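Local coordinates for protein nitroalkane oxidase (Podospora anserina, PDB 3MKH) that oxidises primary and secondary nitroalkanes to aldehydes or ketones with FAD and molecular oxygen, releasing nitrite and hydrogen peroxide, at residues E167-T172 / R228-P233; F134-G139 / F151-R156; G222-L227 / V243-V248. One frame throughout, in Å; residues are numbered along the deposited sequence.

In the fold
All three contacts lie at or beside the mixed beta sheet of this acyl-CoA dehydrogenase family enzyme; only interaction 3 pairs its strands. Interaction 2 is mostly buried. It ties a flavin-binding loop to the residues leading into strand 154-158 through a carboxylate and two phenylalanines. Interaction 1 is partly buried and mostly apolar, touching both FAD and the second subunit. Interaction 3 lies farthest from the chain centre. It has backbone bonds, an aromatic face and a watered, charged face. Strand 161-168 connects them: K168 NZ forms a salt bridge with E136 of interaction 2, and E167 forms one with R244 of interaction 3. Interactions 1 and 2 touch FAD; interaction 3 does not.

Interaction 1 (E167-T172 / R228-P233); sequences EKMWAT and RHVATP. With FAD (flavin-adenine dinucleotide), chain E.
W170 and V230 meet beside the flavin, in the beta domain of the acyl-CoA dehydrogenase fold. W170 follows strand 161-168, and its side chain spans from cofactor to loop. CB lies 3.5 Å from N10 of FAD. Farther out, CE3 is 3.5 Å from the flavin methyl C8M. At the ring edge, T232 CG2 comes to 4.1 Å from W170 CZ3. At the far end, W170 CH2 touches V230 CG1 at 3.7 Å, and the two side chains cross at about a right angle. M169 CE covers one face of the indole, 3.5 Å above its plane and toward the rim. I376 of the second subunit also packs on W170. An alanine in place of W170 would probably open a gap between C8M and V230 CG1 and leave M169 CE without the ring it lies on. Two residues on, T172 OG1 approaches N5 of FAD to 2.8 Å. M169 is extended, and its CE also meets V230 CG2 at 3.7 Å. R228 NH2 pairs with D380 of the second subunit in a salt bridge, yet lies 3.3 Å from M169 CE.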
loop_
_atom_site.group_PDB
_atom_site.type_symbol
_atom_site.label_atom_id
_atom_site.label_comp_id
_atom_site.label_asym_id
_atom_site.label_seq_id
_atom_site.Cartn_x
_atom_site.Cartn_y
_atom_site.Cartn_z
ATOM N N GLU A 167 -18.025 -21.613 -27.615
ATOM C CA GLU A 167 -17.825 -20.185 -27.681
ATOM C C GLU A 167 -16.550 -19.783 -26.967
ATOM O O GLU A 167 -16.219 -20.312 -25.909
ATOM C CB GLU A 167 -19.026 -19.452 -27.079
ATOM C CG GLU A 167 -20.282 -19.710 -27.860
ATOM C CD GLU A 167 -21.498 -18.971 -27.332
ATOM O OE1 GLU A 167 -21.386 -18.220 -26.331
ATOM O OE2 GLU A 167 -22.571 -19.156 -27.941
ATOM N N LYS A 168 -15.835 -18.837 -27.560
ATOM C CA LYS A 168 -14.600 -18.348 -26.986
ATOM C C LYS A 168 -14.714 -16.839 -26.914
ATOM O O LYS A 168 -15.489 -16.242 -27.647
ATOM C CB LYS A 168 -13.422 -18.748 -27.886
ATOM C CG LYS A 168 -13.144 -20.262 -27.896
ATOM C CD LYS A 168 -12.648 -20.736 -26.528
ATOM C CE LYS A 168 -12.070 -22.181 -26.572
ATOM N NZ LYS A 168 -11.702 -22.602 -25.169
ATOM N N MET A 169 -13.948 -16.217 -26.029
ATOM C CA MET A 169 -13.977 -14.765 -25.923
ATOM C C MET A 169 -12.607 -14.314 -25.455
ATOM O O MET A 169 -11.921 -15.066 -24.758
ATOM C CB MET A 169 -15.057 -14.340 -24.919
ATOM C CG MET A 169 -15.275 -12.823 -24.805
ATOM S SD MET A 169 -16.700 -12.473 -23.731
ATOM C CE MET A 169 -16.613 -10.684 -23.585
ATOM N N TRP A 170 -12.210 -13.117 -25.885
ATOM C CA TRP A 170 -10.958 -12.470 -25.491
ATOM C C TRP A 170 -9.721 -12.990 -26.233
ATOM O O TRP A 170 -8.619 -12.505 -26.000
ATOM C CB TRP A 170 -10.711 -12.566 -23.978
ATOM C CG TRP A 170 -11.773 -11.919 -23.097
ATOM C CD1 TRP A 170 -12.667 -12.568 -22.288
ATOM C CD2 TRP A 170 -12.016 -10.519 -22.919
ATOM N NE1 TRP A 170 -13.469 -11.657 -21.643
ATOM C CE2 TRP A 170 -13.082 -10.393 -22.001
ATOM C CE3 TRP A 170 -11.444 -9.357 -23.452
ATOM C CZ2 TRP A 170 -13.588 -9.156 -21.607
ATOM C CZ3 TRP A 170 -11.951 -8.124 -23.057
ATOM C CH2 TRP A 170 -13.009 -8.036 -22.140
ATOM N N ALA A 171 -9.889 -13.976 -27.105
ATOM C CA ALA A 171 -8.727 -14.597 -27.732
ATOM C C ALA A 171 -8.211 -13.741 -28.876
ATOM O O ALA A 171 -8.748 -13.734 -29.993
ATOM C CB ALA A 171 -9.038 -16.007 -28.186
ATOM N N THR A 172 -7.156 -13.007 -28.575
ATOM C CA THR A 172 -6.652 -11.991 -29.474
ATOM C C THR A 172 -6.339 -12.548 -30.865
ATOM O O THR A 172 -5.638 -13.550 -30.992
ATOM C CB THR A 172 -5.399 -11.339 -28.867
ATOM O OG1 THR A 172 -5.721 -10.818 -27.571
ATOM C CG2 THR A 172 -4.893 -10.234 -29.754
ATOM N N ARG A 228 -20.006 -10.871 -30.819
ATOM C CA ARG A 228 -19.938 -9.494 -30.338
ATOM C C ARG A 228 -18.511 -9.008 -30.315
ATOM O O ARG A 228 -17.619 -9.694 -29.786
ATOM C CB ARG A 228 -20.558 -9.358 -28.936
ATOM C CG ARG A 228 -20.384 -7.972 -28.330
ATOM C CD ARG A 228 -21.151 -7.808 -27.018
ATOM N NE ARG A 228 -20.570 -8.557 -25.900
ATOM C CZ ARG A 228 -19.768 -8.028 -24.976
ATOM N NH1 ARG A 228 -19.427 -6.749 -25.040
ATOM N NH2 ARG A 228 -19.299 -8.781 -23.989
ATOM N N HIS A 229 -18.292 -7.836 -30.909
ATOM C CA HIS A 229 -17.016 -7.144 -30.773
ATOM C C HIS A 229 -17.007 -6.477 -29.404
ATOM O O HIS A 229 -17.970 -5.803 -29.032
ATOM C CB HIS A 229 -16.835 -6.079 -31.866
ATOM C CG HIS A 229 -16.695 -6.643 -33.249
ATOM N ND1 HIS A 229 -15.519 -7.195 -33.714
ATOM C CD2 HIS A 229 -17.581 -6.725 -34.273
ATOM C CE1 HIS A 229 -15.690 -7.605 -34.960
ATOM N NE2 HIS A 229 -16.937 -7.336 -35.323
ATOM N N VAL A 230 -15.908 -6.642 -28.673
ATOM C CA VAL A 230 -15.795 -6.134 -27.307
ATOM C C VAL A 230 -15.018 -4.820 -27.305
ATOM O O VAL A 230 -13.856 -4.770 -27.718
ATOM C CB VAL A 230 -15.057 -7.155 -26.394
ATOM C CG1 VAL A 230 -15.050 -6.683 -24.934
ATOM C CG2 VAL A 230 -15.696 -8.547 -26.512
ATOM N N ALA A 231 -15.666 -3.760 -26.841
ATOM C CA ALA A 231 -15.037 -2.450 -26.715
ATOM C C ALA A 231 -14.280 -2.391 -25.378
ATOM O O ALA A 231 -14.804 -2.793 -24.337
ATOM C CB ALA A 231 -16.101 -1.347 -26.792
ATOM N N THR A 232 -13.050 -1.886 -25.419
ATOM C CA THR A 232 -12.147 -1.917 -24.269
ATOM C C THR A 232 -11.571 -0.503 -24.064
ATOM O O THR A 232 -11.469 0.262 -25.021
ATOM C CB THR A 232 -10.990 -2.982 -24.495
ATOM O OG1 THR A 232 -10.235 -2.647 -25.666
ATOM C CG2 THR A 232 -11.565 -4.390 -24.702
ATOM N N PRO A 233 -11.209 -0.135 -22.816
ATOM C CA PRO A 233 -10.746 1.244 -22.573
ATOM C C PRO A 233 -9.335 1.550 -23.088
ATOM O O PRO A 233 -9.006 2.720 -23.277
ATOM C CB PRO A 233 -10.790 1.361 -21.043
ATOM C CG PRO A 233 -10.597 -0.018 -20.568
ATOM C CD PRO A 233 -11.310 -0.905 -21.563
HETATM P PA FAD E . -11.816 -15.611 -14.930
HETATM O O1A FAD E . -12.195 -17.021 -14.996
HETATM O O2A FAD E . -12.523 -14.643 -15.770
HETATM O O5B FAD E . -11.914 -15.138 -13.397
HETATM C C5B FAD E . -12.370 -13.830 -13.059
HETATM C C4B FAD E . -12.101 -13.465 -11.587
HETATM O O4B FAD E . -12.845 -14.351 -10.741
HETATM C C3B FAD E . -10.636 -13.675 -11.212
HETATM O O3B FAD E . -9.898 -12.474 -11.447
HETATM C C2B FAD E . -10.717 -13.941 -9.720
HETATM O O2B FAD E . -10.735 -12.712 -9.003
HETATM C C1B FAD E . -12.059 -14.657 -9.561
HETATM N N9A FAD E . -11.806 -16.122 -9.480
HETATM C C8A FAD E . -12.245 -17.043 -10.333
HETATM N N7A FAD E . -11.824 -18.244 -9.956
HETATM C C5A FAD E . -11.109 -18.089 -8.848
HETATM C C6A FAD E . -10.434 -18.965 -8.010
HETATM N N6A FAD E . -10.420 -20.267 -8.263
HETATM N N1A FAD E . -9.799 -18.476 -6.940
HETATM C C2A FAD E . -9.808 -17.181 -6.680
HETATM N N3A FAD E . -10.443 -16.320 -7.457
HETATM C C4A FAD E . -11.098 -16.741 -8.544
HETATM N N1 FAD E . -7.329 -15.052 -23.897
HETATM C C2 FAD E . -6.867 -16.031 -24.767
HETATM O O2 FAD E . -7.294 -17.173 -24.670
HETATM N N3 FAD E . -5.920 -15.716 -25.736
HETATM C C4 FAD E . -5.433 -14.417 -25.853
HETATM O O4 FAD E . -4.602 -14.149 -26.717
HETATM C C4X FAD E . -5.897 -13.437 -24.984
HETATM N N5 FAD E . -5.425 -12.124 -25.068
HETATM C C5X FAD E . -6.141 -11.102 -24.435
HETATM C C6 FAD E . -5.919 -9.767 -24.760
HETATM C C7 FAD E . -6.643 -8.765 -24.126
HETATM C C7M FAD E . -6.412 -7.298 -24.476
HETATM C C8 FAD E . -7.587 -9.100 -23.165
HETATM C C8M FAD E . -8.390 -8.006 -22.460
HETATM C C9 FAD E . -7.800 -10.430 -22.837
HETATM C C9A FAD E . -7.081 -11.431 -23.472
HETATM N N10 FAD E . -7.300 -12.770 -23.149
HETATM C C10 FAD E . -6.840 -13.757 -24.012
HETATM C "C1'" FAD E . -7.997 -13.151 -21.897
HETATM C "C2'" FAD E . -7.015 -13.235 -20.728
HETATM O "O2'" FAD E . -6.059 -14.262 -20.969
HETATM C "C3'" FAD E . -7.708 -13.472 -19.377
HETATM O "O3'" FAD E . -6.743 -13.317 -18.347
HETATM C "C4'" FAD E . -8.336 -14.867 -19.239
HETATM O "O4'" FAD E . -9.600 -14.906 -19.888
HETATM C "C5'" FAD E . -8.531 -15.221 -17.759
HETATM O "O5'" FAD E . -9.277 -14.212 -17.077
HETATM P P FAD E . -9.371 -14.200 -15.486
HETATM O O1P FAD E . -8.025 -14.426 -14.947
HETATM O O2P FAD E . -10.108 -13.009 -15.064
HETATM O O3P FAD E . -10.235 -15.534 -15.210
#

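Interaction 2 (F134-G139 / F151-R156); sequences FSEPGG and FQTTAR. With FAD (flavin-adenine dinucleotide), chain E; SO4 (sulfate ion), chain G.
With its two carboxylate oxygens, E136 reaches Q152 N and both N and OG1 of T153. Its chain is extended beyond CG. OE1 accepts from Q152 N at 2.8 Å on the syn side. That bond is nearly straight, with an N-H...O angle of 170°. OE2 takes two bonds from T153, one from N and one from OG1, each 3.0 Å long. Both donors come to OE2 from the same face of the carboxylate, well above its plane. K168 NZ adds a salt bridge to OE2. The buried carboxylate is thus held by three bonds across the contact and one neighbouring positive charge, which would probably favour its ionised form.

F134 and E136 belong to the FAD-binding loop after strand 130-133 of the acyl-CoA dehydrogenase fold. F151 lies next to the carboxylate. Its CD1 is 3.6 Å from E136 OE2, which sits at the ring edge near the plane. The outer atoms CZ and CE1 meet F134. F151 CZ is 3.8 Å from F134 CE2, in an edge-to-face pair with planes at 89°. The edge of F151 points at the face of F134, and its CE1 lies over the centre of that face.

In the FAD-binding loop, F134 N and S135 N both donate to flavin O2. S135 OG donates to flavin N1 and accepts from the ribityl O4'. A type I turn from E136 to G139 then leads toward the pyrophosphate. At G139 a side chain would collide with FAD O1A, and the backbone angles themselves call for glycine. P137 O accepts from R301 NH2 of the second subunit.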
loop_
_atom_site.group_PDB
_atom_site.type_symbol
_atom_site.label_atom_id
_atom_site.label_comp_id
_atom_site.label_asym_id
_atom_site.label_seq_id
_atom_site.Cartn_x
_atom_site.Cartn_y
_atom_site.Cartn_z
ATOM N N PHE A 134 -8.099 -19.792 -25.866
ATOM C CA PHE A 134 -8.227 -20.425 -24.568
ATOM C C PHE A 134 -9.472 -19.905 -23.853
ATOM O O PHE A 134 -10.335 -20.683 -23.433
ATOM C CB PHE A 134 -6.984 -20.070 -23.749
ATOM C CG PHE A 134 -6.905 -20.751 -22.408
ATOM C CD1 PHE A 134 -7.463 -20.167 -21.284
ATOM C CD2 PHE A 134 -6.233 -21.955 -22.260
ATOM C CE1 PHE A 134 -7.376 -20.788 -20.043
ATOM C CE2 PHE A 134 -6.142 -22.573 -21.023
ATOM C CZ PHE A 134 -6.713 -21.994 -19.919
ATOM N N SER A 135 -9.554 -18.582 -23.715
ATOM C CA SER A 135 -10.572 -17.953 -22.879
ATOM C C SER A 135 -11.998 -18.081 -23.410
ATOM O O SER A 135 -12.223 -18.208 -24.619
ATOM C CB SER A 135 -10.232 -16.478 -22.642
ATOM O OG SER A 135 -8.992 -16.353 -21.965
ATOM N N GLU A 136 -12.952 -18.008 -22.484
ATOM C CA GLU A 136 -14.363 -18.265 -22.757
ATOM C C GLU A 136 -15.231 -17.256 -21.992
ATOM O O GLU A 136 -14.836 -16.766 -20.930
ATOM C CB GLU A 136 -14.730 -19.705 -22.343
ATOM C CG GLU A 136 -14.029 -20.764 -23.172
ATOM C CD GLU A 136 -14.451 -22.201 -22.847
ATOM O OE1 GLU A 136 -15.062 -22.461 -21.784
ATOM O OE2 GLU A 136 -14.138 -23.080 -23.670
ATOM N N PRO A 137 -16.426 -16.946 -22.524
ATOM C CA PRO A 137 -17.284 -15.919 -21.917
ATOM C C PRO A 137 -17.596 -16.180 -20.437
ATOM O O PRO A 137 -17.658 -15.233 -19.633
ATOM C CB PRO A 137 -18.591 -16.011 -22.715
ATOM C CG PRO A 137 -18.338 -16.915 -23.837
ATOM C CD PRO A 137 -17.078 -17.656 -23.638
ATOM N N GLY A 138 -17.802 -17.448 -20.087
ATOM C CA GLY A 138 -18.146 -17.815 -18.718
ATOM C C GLY A 138 -16.974 -17.878 -17.747
ATOM O O GLY A 138 -17.160 -18.159 -16.557
ATOM N N GLY A 139 -15.766 -17.630 -18.245
ATOM C CA GLY A 139 -14.566 -17.705 -17.413
ATOM C C GLY A 139 -13.781 -18.999 -17.596
ATOM O O GLY A 139 -14.332 -20.021 -18.030
ATOM N N PHE A 151 -14.186 -26.675 -19.463
ATOM C CA PHE A 151 -14.303 -25.865 -20.680
ATOM C C PHE A 151 -15.665 -26.042 -21.347
ATOM O O PHE A 151 -16.179 -27.147 -21.431
ATOM C CB PHE A 151 -13.228 -26.260 -21.698
ATOM C CG PHE A 151 -11.864 -25.711 -21.396
ATOM C CD1 PHE A 151 -11.613 -24.345 -21.491
ATOM C CD2 PHE A 151 -10.825 -26.565 -21.045
ATOM C CE1 PHE A 151 -10.346 -23.849 -21.218
ATOM C CE2 PHE A 151 -9.573 -26.089 -20.786
ATOM C CZ PHE A 151 -9.325 -24.720 -20.867
ATOM N N GLN A 152 -16.241 -24.954 -21.835
ATOM C CA GLN A 152 -17.492 -25.049 -22.564
ATOM C C GLN A 152 -17.212 -25.527 -23.975
ATOM O O GLN A 152 -18.073 -26.116 -24.616
ATOM C CB GLN A 152 -18.215 -23.698 -22.591
ATOM C CG GLN A 152 -19.614 -23.731 -23.249
ATOM C CD GLN A 152 -19.606 -23.472 -24.765
ATOM O OE1 GLN A 152 -18.711 -22.813 -25.294
ATOM N NE2 GLN A 152 -20.629 -23.978 -25.461
ATOM N N THR A 153 -16.007 -25.266 -24.471
ATOM C CA THR A 153 -15.650 -25.678 -25.819
ATOM C C THR A 153 -15.218 -27.150 -25.798
ATOM O O THR A 153 -14.336 -27.548 -25.032
ATOM C CB THR A 153 -14.530 -24.790 -26.425
ATOM O OG1 THR A 153 -14.987 -23.428 -26.508
ATOM C CG2 THR A 153 -14.147 -25.272 -27.820
ATOM N N THR A 154 -15.853 -27.954 -26.640
ATOM C CA THR A 154 -15.621 -29.391 -26.630
ATOM C C THR A 154 -15.191 -29.876 -27.989
ATOM O O THR A 154 -15.413 -29.209 -29.002
ATOM C CB THR A 154 -16.899 -30.170 -26.264
ATOM O OG1 THR A 154 -17.919 -29.858 -27.214
ATOM C CG2 THR A 154 -17.379 -29.807 -24.883
ATOM N N ALA A 155 -14.567 -31.051 -27.995
ATOM C CA ALA A 155 -14.195 -31.726 -29.219
ATOM C C ALA A 155 -14.565 -33.207 -29.077
ATOM O O ALA A 155 -14.449 -33.773 -27.996
ATOM C CB ALA A 155 -12.704 -31.548 -29.507
ATOM N N ARG A 156 -15.051 -33.805 -30.161
ATOM C CA ARG A 156 -15.432 -35.217 -30.183
ATOM C C ARG A 156 -14.923 -35.857 -31.464
ATOM O O ARG A 156 -15.088 -35.296 -32.554
ATOM C CB ARG A 156 -16.956 -35.358 -30.140
ATOM C CG ARG A 156 -17.598 -34.880 -28.860
ATOM C CD ARG A 156 -19.109 -34.756 -29.030
ATOM N NE ARG A 156 -19.755 -34.160 -27.858
ATOM C CZ ARG A 156 -19.813 -32.849 -27.618
ATOM N NH1 ARG A 156 -19.264 -31.981 -28.464
ATOM N NH2 ARG A 156 -20.417 -32.403 -26.527
HETATM P PA FAD E . -11.816 -15.611 -14.930
HETATM O O1A FAD E . -12.195 -17.021 -14.996
HETATM O O2A FAD E . -12.523 -14.643 -15.770
HETATM O O5B FAD E . -11.914 -15.138 -13.397
HETATM C C5B FAD E . -12.370 -13.830 -13.059
HETATM C C4B FAD E . -12.101 -13.465 -11.587
HETATM O O4B FAD E . -12.845 -14.351 -10.741
HETATM C C3B FAD E . -10.636 -13.675 -11.212
HETATM O O3B FAD E . -9.898 -12.474 -11.447
HETATM C C2B FAD E . -10.717 -13.941 -9.720
HETATM O O2B FAD E . -10.735 -12.712 -9.003
HETATM C C1B FAD E . -12.059 -14.657 -9.561
HETATM N N9A FAD E . -11.806 -16.122 -9.480
HETATM C C8A FAD E . -12.245 -17.043 -10.333
HETATM N N7A FAD E . -11.824 -18.244 -9.956
HETATM C C5A FAD E . -11.109 -18.089 -8.848
HETATM C C6A FAD E . -10.434 -18.965 -8.010
HETATM N N6A FAD E . -10.420 -20.267 -8.263
HETATM N N1A FAD E . -9.799 -18.476 -6.940
HETATM C C2A FAD E . -9.808 -17.181 -6.680
HETATM N N3A FAD E . -10.443 -16.320 -7.457
HETATM C C4A FAD E . -11.098 -16.741 -8.544
HETATM N N1 FAD E . -7.329 -15.052 -23.897
HETATM C C2 FAD E . -6.867 -16.031 -24.767
HETATM O O2 FAD E . -7.294 -17.173 -24.670
HETATM N N3 FAD E . -5.920 -15.716 -25.736
HETATM C C4 FAD E . -5.433 -14.417 -25.853
HETATM O O4 FAD E . -4.602 -14.149 -26.717
HETATM C C4X FAD E . -5.897 -13.437 -24.984
HETATM N N5 FAD E . -5.425 -12.124 -25.068
HETATM C C5X FAD E . -6.141 -11.102 -24.435
HETATM C C6 FAD E . -5.919 -9.767 -24.760
HETATM C C7 FAD E . -6.643 -8.765 -24.126
HETATM C C7M FAD E . -6.412 -7.298 -24.476
HETATM C C8 FAD E . -7.587 -9.100 -23.165
HETATM C C8M FAD E . -8.390 -8.006 -22.460
HETATM C C9 FAD E . -7.800 -10.430 -22.837
HETATM C C9A FAD E . -7.081 -11.431 -23.472
HETATM N N10 FAD E . -7.300 -12.770 -23.149
HETATM C C10 FAD E . -6.840 -13.757 -24.012
HETATM C "C1'" FAD E . -7.997 -13.151 -21.897
HETATM C "C2'" FAD E . -7.015 -13.235 -20.728
HETATM O "O2'" FAD E . -6.059 -14.262 -20.969
HETATM C "C3'" FAD E . -7.708 -13.472 -19.377
HETATM O "O3'" FAD E . -6.743 -13.317 -18.347
HETATM C "C4'" FAD E . -8.336 -14.867 -19.239
HETATM O "O4'" FAD E . -9.600 -14.906 -19.888
HETATM C "C5'" FAD E . -8.531 -15.221 -17.759
HETATM O "O5'" FAD E . -9.277 -14.212 -17.077
HETATM P P FAD E . -9.371 -14.200 -15.486
HETATM O O1P FAD E . -8.025 -14.426 -14.947
HETATM O O2P FAD E . -10.108 -13.009 -15.064
HETATM O O3P FAD E . -10.235 -15.534 -15.210
HETATM S S SO4 G . -20.894 -32.612 -22.851
HETATM O O1 SO4 G . -22.196 -32.102 -22.422
HETATM O O2 SO4 G . -20.305 -31.665 -23.797
HETATM O O3 SO4 G . -20.031 -32.738 -21.680
HETATM O O4 SO4 G . -21.072 -33.907 -23.513
#

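Interaction 3 (G222-L227 / V243-V248); sequences GSFEVL and VRYTNV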
loop_
_atom_site.group_PDB
_atom_site.type_symbol
_atom_site.label_atom_id
_atom_site.label_comp_id
_atom_site.label_asym_id
_atom_site.label_seq_id
_atom_site.Cartn_x
_atom_site.Cartn_y
_atom_site.Cartn_z
ATOM N N GLY A 222 -21.584 -20.513 -41.279
ATOM C CA GLY A 222 -22.052 -20.811 -39.941
ATOM C C GLY A 222 -21.051 -21.531 -39.056
ATOM O O GLY A 222 -21.278 -21.667 -37.856
ATOM N N SER A 223 -19.942 -21.988 -39.628
ATOM C CA SER A 223 -18.945 -22.715 -38.840
ATOM C C SER A 223 -18.147 -21.792 -37.895
ATOM O O SER A 223 -17.693 -22.222 -36.830
ATOM C CB SER A 223 -17.992 -23.504 -39.754
ATOM O OG SER A 223 -17.027 -22.643 -40.350
ATOM N N PHE A 224 -17.961 -20.537 -38.300
ATOM C CA PHE A 224 -17.332 -19.535 -37.435
ATOM C C PHE A 224 -18.165 -18.266 -37.462
ATOM O O PHE A 224 -18.576 -17.810 -38.531
ATOM C CB PHE A 224 -15.892 -19.238 -37.876
ATOM C CG PHE A 224 -15.166 -18.254 -36.976
ATOM C CD1 PHE A 224 -15.136 -16.905 -37.287
ATOM C CD2 PHE A 224 -14.522 -18.685 -35.824
ATOM C CE1 PHE A 224 -14.475 -15.983 -36.453
ATOM C CE2 PHE A 224 -13.848 -17.781 -34.991
ATOM C CZ PHE A 224 -13.833 -16.425 -35.312
ATOM N N GLU A 225 -18.416 -17.687 -36.295
ATOM C CA GLU A 225 -19.184 -16.442 -36.240
ATOM C C GLU A 225 -18.696 -15.533 -35.128
ATOM O O GLU A 225 -18.459 -15.987 -34.010
ATOM C CB GLU A 225 -20.679 -16.730 -36.048
ATOM C CG GLU A 225 -21.577 -15.485 -36.229
ATOM C CD GLU A 225 -23.033 -15.727 -35.838
ATOM O OE1 GLU A 225 -23.432 -16.909 -35.730
ATOM O OE2 GLU A 225 -23.779 -14.738 -35.631
ATOM N N VAL A 226 -18.521 -14.255 -35.442
ATOM C CA VAL A 226 -18.309 -13.250 -34.413
ATOM C C VAL A 226 -19.668 -12.872 -33.817
ATOM O O VAL A 226 -20.557 -12.402 -34.524
ATOM C CB VAL A 226 -17.602 -12.006 -34.970
ATOM C CG1 VAL A 226 -17.550 -10.892 -33.909
ATOM C CG2 VAL A 226 -16.192 -12.381 -35.453
ATOM N N LEU A 227 -19.834 -13.102 -32.519
ATOM C CA LEU A 227 -21.094 -12.792 -31.853
ATOM C C LEU A 227 -21.120 -11.341 -31.386
ATOM O O LEU A 227 -22.137 -10.673 -31.512
ATOM C CB LEU A 227 -21.329 -13.719 -30.657
ATOM C CG LEU A 227 -21.421 -15.224 -30.964
ATOM C CD1 LEU A 227 -21.683 -15.997 -29.683
ATOM C CD2 LEU A 227 -22.524 -15.485 -31.994
ATOM N N VAL A 243 -16.857 -15.171 -29.866
ATOM C CA VAL A 243 -17.041 -15.884 -31.140
ATOM C C VAL A 243 -17.638 -17.256 -30.894
ATOM O O VAL A 243 -17.678 -17.722 -29.754
ATOM C CB VAL A 243 -15.711 -16.077 -31.900
ATOM C CG1 VAL A 243 -15.049 -14.747 -32.157
ATOM C CG2 VAL A 243 -14.755 -17.022 -31.104
ATOM N N ARG A 244 -18.101 -17.907 -31.958
ATOM C CA ARG A 244 -18.643 -19.268 -31.852
ATOM C C ARG A 244 -18.125 -20.177 -32.972
ATOM O O ARG A 244 -18.176 -19.832 -34.157
ATOM C CB ARG A 244 -20.183 -19.266 -31.838
ATOM C CG ARG A 244 -20.799 -20.660 -31.672
ATOM C CD ARG A 244 -22.339 -20.642 -31.794
ATOM N NE ARG A 244 -22.985 -19.907 -30.708
ATOM C CZ ARG A 244 -23.978 -19.037 -30.878
ATOM N NH1 ARG A 244 -24.446 -18.780 -32.094
ATOM N NH2 ARG A 244 -24.499 -18.414 -29.830
ATOM N N TYR A 245 -17.588 -21.324 -32.571
ATOM C CA TYR A 245 -17.240 -22.406 -33.485
ATOM C C TYR A 245 -18.406 -23.395 -33.490
ATOM O O TYR A 245 -18.784 -23.905 -32.436
ATOM C CB TYR A 245 -15.973 -23.119 -32.994
ATOM C CG TYR A 245 -14.752 -22.226 -32.997
ATOM C CD1 TYR A 245 -14.379 -21.519 -31.868
ATOM C CD2 TYR A 245 -13.981 -22.081 -34.141
ATOM C CE1 TYR A 245 -13.258 -20.684 -31.879
ATOM C CE2 TYR A 245 -12.867 -21.253 -34.162
ATOM C CZ TYR A 245 -12.509 -20.565 -33.029
ATOM O OH TYR A 245 -11.406 -19.739 -33.064
ATOM N N THR A 246 -18.979 -23.663 -34.657
ATOM C CA THR A 246 -20.078 -24.626 -34.743
ATOM C C THR A 246 -19.778 -25.778 -35.688
ATOM O O THR A 246 -19.539 -25.566 -36.871
ATOM C CB THR A 246 -21.374 -23.959 -35.213
ATOM O OG1 THR A 246 -21.695 -22.894 -34.321
ATOM C CG2 THR A 246 -22.523 -24.976 -35.215
ATOM N N ASN A 247 -19.827 -26.994 -35.152
ATOM C CA ASN A 247 -19.496 -28.207 -35.902
ATOM C C ASN A 247 -18.317 -28.052 -36.854
ATOM O O ASN A 247 -18.408 -28.362 -38.046
ATOM C CB ASN A 247 -20.728 -28.758 -36.621
ATOM C CG ASN A 247 -21.743 -29.347 -35.652
ATOM O OD1 ASN A 247 -22.954 -29.204 -35.843
ATOM N ND2 ASN A 247 -21.255 -29.996 -34.598
ATOM N N VAL A 248 -17.201 -27.578 -36.308
ATOM C CA VAL A 248 -15.990 -27.415 -37.082
ATOM C C VAL A 248 -15.245 -28.739 -37.115
ATOM O O VAL A 248 -14.716 -29.186 -36.097
ATOM C CB VAL A 248 -15.076 -26.340 -36.468
ATOM C CG1 VAL A 248 -13.738 -26.292 -37.220
ATOM C CG2 VAL A 248 -15.765 -24.975 -36.487
HETATM O O HOH W 1 -20.425 -20.566 -35.442
HETATM O O HOH W 2 -22.849 -19.196 -34.893
#
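An antiparallel strand pair in the beta domain carries this contact, joining strand 224-228 to strand 242-251. The strand directions differ by 156°. E225 and R244 form the hydrogen-bonded pair: E225 N donates to R244 O at 3.0 Å, and R244 N donates to E225 O at 2.8 Å. T246 N adds a bond to S223 O at 2.9 Å. F224 with Y245 and V226 with V243 are non-hydrogen-bonded pairs.

On the face of F224, V226, V243 and Y245 the contact is largely apolar. F224 CG is anti to the backbone N (chi1 -177°), which brings CG nearer than CB to the Y245 ring. The side chains of F224 and Y245 lie side by side and point the same way. The edge of F224 points to the face of Y245 in an offset edge-to-face pair with planes at 64°. The nearest atoms are F224 CD2 and Y245 CE2, 3.5 Å apart. F224 CZ also meets V243 CG1 at 3.8 Å. L216 of helix 213-219 packs on F224 too.

The face of E225 and R244 is more polar, though L227 covers part of it. L227 CD1 sits 3.6 Å above the R244 guanidinium plane, toward its rim. R244 NH2 forms a salt bridge with E167 on strand 161-168. E225 OE1 stays 4.2 Å from R244 NH1, beyond a salt bridge, and one water links the two. A second water donates to G222 O and R244 O and also bonds T246 OG1. R244 is therefore probably steered mainly by E167, with E225 acting on it through water and as a more distant charge.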